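Local coordinates for heat shock protein, putative (Plasmodium falciparum, PDB 1Y6Z) that is a putative Hsp90-family chaperone, represented here by its middle domain, and in full length probably couples ATP hydrolysis to the folding of client proteins, at residues E170-F178 with C242-K252; L190-Q201 with A226-S234. All coordinates share one frame; numbering follows the deposited sequence.

Contact 1 (E170-F178 with C242-K252)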
loop_
_atom_site.group_PDB
_atom_site.type_symbol
_atom_site.label_atom_id
_atom_site.label_comp_id
_atom_site.label_asym_id
_atom_site.label_seq_id
_atom_site.Cartn_x
_atom_site.Cartn_y
_atom_site.Cartn_z
ATOM N N GLU B 170 2.392 9.556 -4.255
ATOM C CA GLU B 170 2.728 8.475 -5.219
ATOM C C GLU B 170 1.629 7.448 -5.374
ATOM O O GLU B 170 1.306 7.002 -6.497
ATOM C CB GLU B 170 4.031 7.754 -4.800
ATOM C CG GLU B 170 4.450 6.610 -5.766
ATOM C CD GLU B 170 5.734 5.870 -5.334
ATOM O OE1 GLU B 170 6.716 6.574 -5.002
ATOM O OE2 GLU B 170 5.739 4.607 -5.370
ATOM N N GLU B 171 1.027 7.059 -4.243
ATOM C CA GLU B 171 -0.065 6.100 -4.297
ATOM C C GLU B 171 -1.265 6.650 -5.084
ATOM O O GLU B 171 -1.901 5.928 -5.888
ATOM C CB GLU B 171 -0.507 5.733 -2.883
ATOM C CG GLU B 171 0.360 4.703 -2.228
ATOM C CD GLU B 171 -0.461 3.957 -1.194
ATOM O OE1 GLU B 171 -0.646 4.568 -0.120
ATOM O OE2 GLU B 171 -0.972 2.825 -1.494
ATOM N N ILE B 172 -1.542 7.923 -4.882
ATOM C CA ILE B 172 -2.690 8.524 -5.592
ATOM C C ILE B 172 -2.351 8.608 -7.083
ATOM O O ILE B 172 -3.216 8.380 -7.919
ATOM C CB ILE B 172 -3.057 9.893 -5.039
ATOM C CG1 ILE B 172 -3.256 9.844 -3.500
ATOM C CG2 ILE B 172 -4.326 10.456 -5.789
ATOM C CD1 ILE B 172 -3.571 11.241 -2.880
ATOM N N ALA B 173 -1.119 9.023 -7.377
ATOM C CA ALA B 173 -0.586 9.168 -8.745
ATOM C C ALA B 173 -0.713 7.863 -9.537
ATOM O O ALA B 173 -1.005 7.878 -10.747
ATOM C CB ALA B 173 0.901 9.639 -8.675
ATOM N N SER B 174 -0.533 6.739 -8.850
ATOM C CA SER B 174 -0.650 5.421 -9.459
ATOM C C SER B 174 -2.067 5.084 -9.956
ATOM O O SER B 174 -2.248 4.123 -10.738
ATOM C CB SER B 174 -0.113 4.343 -8.486
ATOM O OG SER B 174 -1.003 4.045 -7.457
ATOM N N LEU B 175 -3.064 5.881 -9.542
ATOM C CA LEU B 175 -4.501 5.625 -9.850
ATOM C C LEU B 175 -5.038 6.455 -11.009
ATOM O O LEU B 175 -6.012 6.057 -11.608
ATOM C CB LEU B 175 -5.427 5.888 -8.618
ATOM C CG LEU B 175 -5.074 5.067 -7.330
ATOM C CD1 LEU B 175 -5.818 5.489 -6.028
ATOM C CD2 LEU B 175 -5.304 3.579 -7.690
ATOM N N VAL B 176 -4.437 7.629 -11.239
ATOM C CA VAL B 176 -4.962 8.629 -12.196
ATOM C C VAL B 176 -4.677 8.086 -13.636
ATOM O O VAL B 176 -3.748 7.296 -13.805
ATOM C CB VAL B 176 -4.357 10.051 -11.966
ATOM C CG1 VAL B 176 -4.602 10.627 -10.561
ATOM C CG2 VAL B 176 -2.863 10.061 -12.228
ATOM N N GLU B 177 -5.527 8.460 -14.621
ATOM C CA GLU B 177 -5.414 7.987 -16.000
ATOM C C GLU B 177 -5.578 9.143 -16.990
ATOM O O GLU B 177 -6.321 10.113 -16.712
ATOM C CB GLU B 177 -6.410 6.837 -16.249
ATOM C CG GLU B 177 -6.112 5.571 -15.432
ATOM C CD GLU B 177 -7.023 4.402 -15.772
ATOM O OE1 GLU B 177 -7.798 4.502 -16.755
ATOM O OE2 GLU B 177 -6.936 3.395 -15.038
ATOM N N PHE B 178 -4.856 9.052 -18.119
ATOM C CA PHE B 178 -4.854 10.100 -19.160
ATOM C C PHE B 178 -4.836 9.443 -20.507
ATOM O O PHE B 178 -4.309 8.336 -20.676
ATOM C CB PHE B 178 -3.613 11.023 -19.100
ATOM C CG PHE B 178 -3.393 11.639 -17.768
ATOM C CD1 PHE B 178 -2.612 11.001 -16.808
ATOM C CD2 PHE B 178 -3.999 12.845 -17.436
ATOM C CE1 PHE B 178 -2.416 11.546 -15.559
ATOM C CE2 PHE B 178 -3.799 13.426 -16.166
ATOM C CZ PHE B 178 -3.005 12.764 -15.219
ATOM N N CYS B 242 -1.942 18.477 -12.242
ATOM C CA CYS B 242 -1.621 17.135 -11.763
ATOM C C CYS B 242 -0.264 16.744 -12.334
ATOM O O CYS B 242 0.684 16.401 -11.610
ATOM C CB CYS B 242 -2.675 16.121 -12.204
ATOM S SG CYS B 242 -2.251 14.363 -11.770
ATOM N N LEU B 243 -0.208 16.807 -13.654
ATOM C CA LEU B 243 1.030 16.448 -14.386
ATOM C C LEU B 243 2.239 17.289 -13.984
ATOM O O LEU B 243 3.284 16.729 -13.749
ATOM C CB LEU B 243 0.797 16.416 -15.893
ATOM C CG LEU B 243 -0.030 15.178 -16.214
ATOM C CD1 LEU B 243 -0.726 15.241 -17.569
ATOM C CD2 LEU B 243 0.902 13.975 -16.121
ATOM N N SER B 244 2.069 18.594 -13.805
ATOM C CA SER B 244 3.167 19.465 -13.322
ATOM C C SER B 244 3.661 19.192 -11.897
ATOM O O SER B 244 4.804 19.498 -11.548
ATOM C CB SER B 244 2.747 20.927 -13.419
ATOM O OG SER B 244 3.095 21.564 -12.187
ATOM N N SER B 245 2.800 18.644 -11.034
ATOM C CA SER B 245 3.269 18.257 -9.697
ATOM C C SER B 245 4.161 17.019 -9.717
ATOM O O SER B 245 4.988 16.825 -8.835
ATOM C CB SER B 245 2.076 17.983 -8.770
ATOM O OG SER B 245 1.312 19.156 -8.649
ATOM N N LEU B 246 3.962 16.159 -10.709
ATOM C CA LEU B 246 4.826 15.001 -10.869
ATOM C C LEU B 246 6.147 15.487 -11.443
ATOM O O LEU B 246 7.196 14.899 -11.183
ATOM C CB LEU B 246 4.162 13.979 -11.776
ATOM C CG LEU B 246 2.877 13.383 -11.167
ATOM C CD1 LEU B 246 2.167 12.554 -12.194
ATOM C CD2 LEU B 246 3.181 12.586 -9.928
ATOM N N THR B 247 6.056 16.603 -12.163
ATOM C CA THR B 247 7.181 17.304 -12.812
ATOM C C THR B 247 8.194 17.817 -11.789
ATOM O O THR B 247 9.332 18.075 -12.158
ATOM C CB THR B 247 6.643 18.473 -13.691
ATOM O OG1 THR B 247 6.391 18.028 -15.022
ATOM C CG2 THR B 247 7.563 19.655 -13.726
ATOM N N VAL B 248 7.778 17.958 -10.520
ATOM C CA VAL B 248 8.674 18.429 -9.450
ATOM C C VAL B 248 9.208 17.364 -8.472
ATOM O O VAL B 248 10.384 17.386 -8.160
ATOM C CB VAL B 248 8.230 19.802 -8.770
ATOM C CG1 VAL B 248 6.824 20.284 -9.221
ATOM C CG2 VAL B 248 8.401 19.787 -7.232
ATOM N N ASN B 249 8.408 16.416 -7.985
ATOM C CA ASN B 249 9.084 15.310 -7.244
ATOM C C ASN B 249 9.042 13.961 -7.920
ATOM O O ASN B 249 9.264 12.922 -7.274
ATOM C CB ASN B 249 8.709 15.197 -5.759
ATOM C CG ASN B 249 9.853 15.642 -4.813
ATOM O OD1 ASN B 249 10.514 16.675 -5.039
ATOM N ND2 ASN B 249 10.063 14.874 -3.729
ATOM N N LYS B 250 8.785 14.002 -9.230
ATOM C CA LYS B 250 8.906 12.831 -10.113
ATOM C C LYS B 250 7.740 11.863 -9.900
ATOM O O LYS B 250 6.843 12.099 -9.076
ATOM C CB LYS B 250 10.249 12.106 -9.878
ATOM C CG LYS B 250 11.547 12.934 -10.185
ATOM C CD LYS B 250 12.760 12.045 -9.948
ATOM C CE LYS B 250 13.976 12.473 -10.744
ATOM N NZ LYS B 250 14.794 11.287 -11.155
ATOM N N TYR B 251 7.766 10.770 -10.645
ATOM C CA TYR B 251 6.836 9.674 -10.429
ATOM C C TYR B 251 7.621 8.400 -10.451
ATOM O O TYR B 251 8.078 7.956 -11.515
ATOM C CB TYR B 251 5.710 9.618 -11.465
ATOM C CG TYR B 251 4.808 8.404 -11.250
ATOM C CD1 TYR B 251 3.908 8.339 -10.151
ATOM C CD2 TYR B 251 4.872 7.297 -12.094
ATOM C CE1 TYR B 251 3.112 7.217 -9.947
ATOM C CE2 TYR B 251 4.064 6.165 -11.888
ATOM C CZ TYR B 251 3.199 6.153 -10.785
ATOM O OH TYR B 251 2.401 5.097 -10.576
ATOM N N LYS B 252 7.762 7.803 -9.274
ATOM C CA LYS B 252 8.470 6.545 -9.093
ATOM C C LYS B 252 9.855 6.672 -9.731
ATOM O O LYS B 252 10.327 5.762 -10.385
ATOM C CB LYS B 252 7.684 5.320 -9.630
ATOM C CG LYS B 252 6.359 4.994 -8.883
ATOM C CD LYS B 252 5.741 3.639 -9.286
ATOM C CE LYS B 252 4.397 3.443 -8.565
ATOM N NZ LYS B 252 3.494 2.418 -9.196
HETATM O O HOH W 1 6.819 9.228 -6.691
#
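In this Hsp90 middle domain, residues 170-178 lead from short helix 169-173, which follows the long helices, into the smaller C-terminal alpha/beta subdomain, where A173, S174 and F178 pack against helix 237-249 and the loop after it. Leucine and cysteine suit the two places they take round the F178 ring: L243 is branched and can lay a methyl on the ring face, and C242 is small, with a polarisable sulfur that fits at the edge. L243 CD1 lies over one face in a CH-pi contact, 4.1 Å from the ring centroid and 19° off the normal, while C242 SG meets the edge near the ring plane, 3.9 Å from F178 CZ, a Cys sulfur-aromatic contact. One turn further along, L246 CD2 reaches A173 CB at 3.9 Å.

The short methyl of A173 also lets Y251 come close. With CG anti to the backbone N (chi1 177°), the tyrosine ring extends back to helix 169-173, bringing Y251 CE1 to 3.5 Å from A173 CB and Y251 OH to 3.3 Å from S174 CA. S174 OG donates to E171 O at 2.6 Å, folding back onto the helix. Nearer the solvent, the extended chain of E170 crosses that of K252, with E170 OE2 3.6 Å from K252 CG. E170 OE1 also accepts from a water, 3.1 Å away, that in turn accepts from the backbone N of K252. The aliphatic part of K252 covers a face of the Y251 ring.

The polar ends of Y251 and K252 both find D191, which anchors this loop to helix 190-195. L190 and I194 of that helix pack on the Y251 ring, while I172 packs on helix 145-164 and L175 on both it and helix 121-141.

Contact 2 (L190-Q201 with A226-S234)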
loop_
_atom_site.group_PDB
_atom_site.type_symbol
_atom_site.label_atom_id
_atom_site.label_comp_id
_atom_site.label_asym_id
_atom_site.label_seq_id
_atom_site.Cartn_x
_atom_site.Cartn_y
_atom_site.Cartn_z
ATOM N N LEU B 190 -0.253 5.545 -15.318
ATOM C CA LEU B 190 1.164 5.846 -15.419
ATOM C C LEU B 190 2.043 4.567 -15.482
ATOM O O LEU B 190 3.022 4.493 -16.259
ATOM C CB LEU B 190 1.617 6.816 -14.332
ATOM C CG LEU B 190 0.913 8.216 -14.273
ATOM C CD1 LEU B 190 1.459 9.097 -13.083
ATOM C CD2 LEU B 190 1.041 8.971 -15.609
ATOM N N ASP B 191 1.708 3.568 -14.689
ATOM C CA ASP B 191 2.561 2.367 -14.634
ATOM C C ASP B 191 2.549 1.634 -15.986
ATOM O O ASP B 191 3.567 1.060 -16.388
ATOM C CB ASP B 191 2.104 1.432 -13.520
ATOM C CG ASP B 191 2.305 2.025 -12.122
ATOM O OD1 ASP B 191 1.557 1.600 -11.239
ATOM O OD2 ASP B 191 3.210 2.871 -11.857
ATOM N N SER B 192 1.426 1.677 -16.683
ATOM C CA SER B 192 1.318 1.071 -17.981
ATOM C C SER B 192 2.137 1.859 -19.002
ATOM O O SER B 192 2.784 1.252 -19.853
ATOM C CB SER B 192 -0.119 0.944 -18.456
ATOM O OG SER B 192 -0.879 0.100 -17.609
ATOM N N TYR B 193 2.116 3.188 -18.886
ATOM C CA TYR B 193 3.014 4.023 -19.675
ATOM C C TYR B 193 4.459 3.611 -19.435
ATOM O O TYR B 193 5.205 3.437 -20.395
ATOM C CB TYR B 193 2.822 5.520 -19.405
ATOM C CG TYR B 193 3.697 6.469 -20.232
ATOM C CD1 TYR B 193 3.143 7.290 -21.213
ATOM C CD2 TYR B 193 5.069 6.565 -20.000
ATOM C CE1 TYR B 193 3.930 8.189 -21.926
ATOM C CE2 TYR B 193 5.863 7.418 -20.749
ATOM C CZ TYR B 193 5.299 8.220 -21.704
ATOM O OH TYR B 193 6.143 9.077 -22.408
ATOM N N ILE B 194 4.860 3.540 -18.167
ATOM C CA ILE B 194 6.219 3.157 -17.799
ATOM C C ILE B 194 6.613 1.810 -18.440
ATOM O O ILE B 194 7.699 1.695 -19.004
ATOM C CB ILE B 194 6.418 3.094 -16.265
ATOM C CG1 ILE B 194 6.437 4.520 -15.683
ATOM C CG2 ILE B 194 7.732 2.327 -15.922
ATOM C CD1 ILE B 194 6.353 4.616 -14.168
ATOM N N GLU B 195 5.701 0.831 -18.352
ATOM C CA GLU B 195 5.794 -0.511 -18.960
ATOM C C GLU B 195 6.108 -0.463 -20.454
ATOM O O GLU B 195 6.878 -1.278 -20.976
ATOM C CB GLU B 195 4.467 -1.266 -18.689
ATOM C CG GLU B 195 3.851 -2.085 -19.841
ATOM C CD GLU B 195 2.349 -2.486 -19.648
ATOM O OE1 GLU B 195 1.619 -2.548 -20.661
ATOM O OE2 GLU B 195 1.882 -2.772 -18.515
ATOM N N ASN B 196 5.514 0.514 -21.122
ATOM C CA ASN B 196 5.586 0.646 -22.566
ATOM C C ASN B 196 6.720 1.534 -23.059
ATOM O O ASN B 196 6.807 1.789 -24.239
ATOM C CB ASN B 196 4.240 1.126 -23.116
ATOM C CG ASN B 196 3.233 0.015 -23.221
ATOM O OD1 ASN B 196 3.525 -1.036 -23.812
ATOM N ND2 ASN B 196 2.039 0.219 -22.637
ATOM N N MET B 197 7.589 1.986 -22.170
ATOM C CA MET B 197 8.665 2.932 -22.532
ATOM C C MET B 197 9.696 2.259 -23.450
ATOM O O MET B 197 10.036 1.105 -23.276
ATOM C CB MET B 197 9.383 3.511 -21.300
ATOM C CG MET B 197 8.555 4.507 -20.409
ATOM S SD MET B 197 9.396 5.165 -18.975
ATOM C CE MET B 197 10.483 6.377 -19.661
ATOM N N LYS B 198 10.165 2.994 -24.436
ATOM C CA LYS B 198 11.226 2.479 -25.295
ATOM C C LYS B 198 12.559 2.314 -24.543
ATOM O O LYS B 198 12.724 2.758 -23.389
ATOM C CB LYS B 198 11.379 3.372 -26.530
ATOM C CG LYS B 198 10.147 3.481 -27.392
ATOM C CD LYS B 198 9.723 2.121 -27.961
ATOM C CE LYS B 198 8.947 2.268 -29.274
ATOM N NZ LYS B 198 7.516 2.665 -29.082
ATOM N N GLU B 199 13.513 1.676 -25.220
ATOM C CA GLU B 199 14.725 1.171 -24.597
ATOM C C GLU B 199 15.538 2.218 -23.859
ATOM O O GLU B 199 15.907 2.008 -22.679
ATOM C CB GLU B 199 15.594 0.456 -25.642
ATOM C CG GLU B 199 14.852 -0.734 -26.241
ATOM C CD GLU B 199 15.636 -2.035 -26.131
ATOM O OE1 GLU B 199 16.731 -2.117 -26.745
ATOM O OE2 GLU B 199 15.136 -2.982 -25.456
ATOM N N ASP B 200 15.815 3.315 -24.566
ATOM C CA ASP B 200 16.598 4.443 -24.068
ATOM C C ASP B 200 15.712 5.637 -23.697
ATOM O O ASP B 200 16.223 6.750 -23.493
ATOM C CB ASP B 200 17.615 4.882 -25.139
ATOM C CG ASP B 200 18.399 3.705 -25.736
ATOM O OD1 ASP B 200 18.670 2.720 -25.010
ATOM O OD2 ASP B 200 18.721 3.771 -26.948
ATOM N N GLN B 201 14.394 5.418 -23.623
ATOM C CA GLN B 201 13.451 6.461 -23.151
ATOM C C GLN B 201 13.586 6.534 -21.663
ATOM O O GLN B 201 13.463 5.519 -20.993
ATOM C CB GLN B 201 11.991 6.133 -23.473
ATOM C CG GLN B 201 11.025 7.277 -23.020
ATOM C CD GLN B 201 9.560 6.990 -23.324
ATOM O OE1 GLN B 201 9.237 6.020 -23.980
ATOM N NE2 GLN B 201 8.667 7.837 -22.816
ATOM N N ALA B 226 8.933 10.959 -33.744
ATOM C CA ALA B 226 10.055 10.469 -34.536
ATOM C C ALA B 226 10.845 9.532 -33.642
ATOM O O ALA B 226 11.530 8.653 -34.123
ATOM C CB ALA B 226 10.907 11.645 -34.988
ATOM N N LEU B 227 10.729 9.702 -32.315
ATOM C CA LEU B 227 11.303 8.680 -31.412
ATOM C C LEU B 227 10.352 7.512 -31.078
ATOM O O LEU B 227 10.763 6.559 -30.410
ATOM C CB LEU B 227 11.863 9.327 -30.140
ATOM C CG LEU B 227 13.261 9.951 -30.337
ATOM C CD1 LEU B 227 13.634 11.005 -29.266
ATOM C CD2 LEU B 227 14.310 8.896 -30.424
ATOM N N ASN B 228 9.117 7.569 -31.602
ATOM C CA ASN B 228 8.059 6.607 -31.276
ATOM C C ASN B 228 7.797 6.534 -29.766
ATOM O O ASN B 228 7.534 5.456 -29.212
ATOM C CB ASN B 228 8.421 5.224 -31.811
ATOM C CG ASN B 228 8.415 5.175 -33.342
ATOM O OD1 ASN B 228 7.355 5.263 -33.965
ATOM N ND2 ASN B 228 9.607 5.089 -33.943
ATOM N N TYR B 229 7.959 7.657 -29.091
ATOM C CA TYR B 229 7.666 7.708 -27.645
ATOM C C TYR B 229 6.168 7.989 -27.474
ATOM O O TYR B 229 5.572 8.722 -28.291
ATOM C CB TYR B 229 8.513 8.770 -26.948
ATOM C CG TYR B 229 9.994 8.455 -26.809
ATOM C CD1 TYR B 229 10.520 7.215 -27.205
ATOM C CD2 TYR B 229 10.871 9.417 -26.290
ATOM C CE1 TYR B 229 11.883 6.931 -27.080
ATOM C CE2 TYR B 229 12.257 9.142 -26.140
ATOM C CZ TYR B 229 12.744 7.904 -26.543
ATOM O OH TYR B 229 14.089 7.618 -26.409
ATOM N N ASP B 230 5.532 7.405 -26.447
ATOM C CA ASP B 230 4.179 7.853 -26.119
ATOM C C ASP B 230 4.239 9.170 -25.368
ATOM O O ASP B 230 5.237 9.482 -24.709
ATOM C CB ASP B 230 3.374 6.781 -25.344
ATOM C CG ASP B 230 1.846 7.034 -25.389
ATOM O OD1 ASP B 230 1.390 7.860 -26.197
ATOM O OD2 ASP B 230 1.097 6.371 -24.626
ATOM N N VAL B 231 3.150 9.934 -25.470
ATOM C CA VAL B 231 2.984 11.188 -24.777
ATOM C C VAL B 231 1.553 11.246 -24.252
ATOM O O VAL B 231 0.589 11.050 -24.987
ATOM C CB VAL B 231 3.184 12.402 -25.713
ATOM C CG1 VAL B 231 2.906 13.723 -24.995
ATOM C CG2 VAL B 231 4.603 12.429 -26.215
ATOM N N LEU B 232 1.425 11.561 -22.969
ATOM C CA LEU B 232 0.093 11.726 -22.366
ATOM C C LEU B 232 -0.493 13.078 -22.712
ATOM O O LEU B 232 0.248 14.045 -22.894
ATOM C CB LEU B 232 0.197 11.682 -20.844
ATOM C CG LEU B 232 1.009 10.511 -20.313
ATOM C CD1 LEU B 232 1.394 10.847 -18.833
ATOM C CD2 LEU B 232 0.163 9.265 -20.523
ATOM N N PHE B 233 -1.818 13.156 -22.726
ATOM C CA PHE B 233 -2.493 14.431 -22.963
ATOM C C PHE B 233 -3.038 15.086 -21.682
ATOM O O PHE B 233 -3.765 14.452 -20.909
ATOM C CB PHE B 233 -3.648 14.217 -23.945
ATOM C CG PHE B 233 -3.238 13.634 -25.291
ATOM C CD1 PHE B 233 -4.121 12.825 -25.997
ATOM C CD2 PHE B 233 -1.980 13.895 -25.845
ATOM C CE1 PHE B 233 -3.757 12.284 -27.250
ATOM C CE2 PHE B 233 -1.598 13.347 -27.095
ATOM C CZ PHE B 233 -2.471 12.554 -27.782
ATOM N N SER B 234 -2.661 16.346 -21.470
ATOM C CA SER B 234 -3.295 17.233 -20.497
ATOM C C SER B 234 -4.413 18.044 -21.206
ATOM O O SER B 234 -4.193 18.732 -22.209
ATOM C CB SER B 234 -2.248 18.116 -19.815
ATOM O OG SER B 234 -2.834 19.170 -19.068
HETATM O O HOH W 2 6.658 5.680 -24.865
#
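Q201 runs across the ring of Y229, and nearly every atom of its side chain finds a partner. CB starts over the hydroxyl end of the ring, 3.6 Å from Y229 CZ. CG, placed anti to the backbone N (chi1 -178°), sits almost above the ring centre, 3.8 Å from the centroid, and makes a CH-pi contact. CD carries the amide on toward Y229 CG, its plane stacked only 13° from that of the ring. At the tip the two amide atoms part: OE1 accepts from the backbone N of K198, 3.2 Å from OE1, and from a water that links it to D230 N, while NE2 donates to C203 O and weakly to Y193 OH. A glutamine fits here because its flat, uncharged end can both stack and bond.

Y193 OH in turn donates to D230 O at a short 2.5 Å, coming from above the carbonyl plane, and accepts from Y205 N. Nearer the root of the ring, Y193 CD1 packs on L232 CD2 at 3.6 Å, and L190 CD2 meets L232 CD1. On the exposed side K198, bent at chi2 and chi4, brings NZ to N228 O (2.8 Å), in the plane of that carbonyl; N228 is the positive-phi residue of the Schellman motif that closes helix 222-226. Helix 190-195 thereby covers strand 231-234, which lies beside 204-208 in a parallel sheet, and with helix 222-226 touching V231 the layering is consistent with a three-layer alpha/beta/alpha sandwich.

From the N terminus the chain first passes through the five-stranded sheet and the long helices 121-141 and 145-164 before reaching 170-178, where contact 1 opens. Helix 190-195 follows and opens contact 2, which closes sooner, at 226-234, after strand 204-208 and two short helices. Strand 231-234 then leads directly into helix 237-249, and 242-252 closes contact 1 around the smaller loop, so the two nest and do not cross. Their centres lie 15 Å apart, and they share helix 190-195, which also reaches the loop after helix 237-249. Contact 1 thus joins the helical region to the C-terminal subdomain, and contact 2 ties a helix to the sheet within that subdomain.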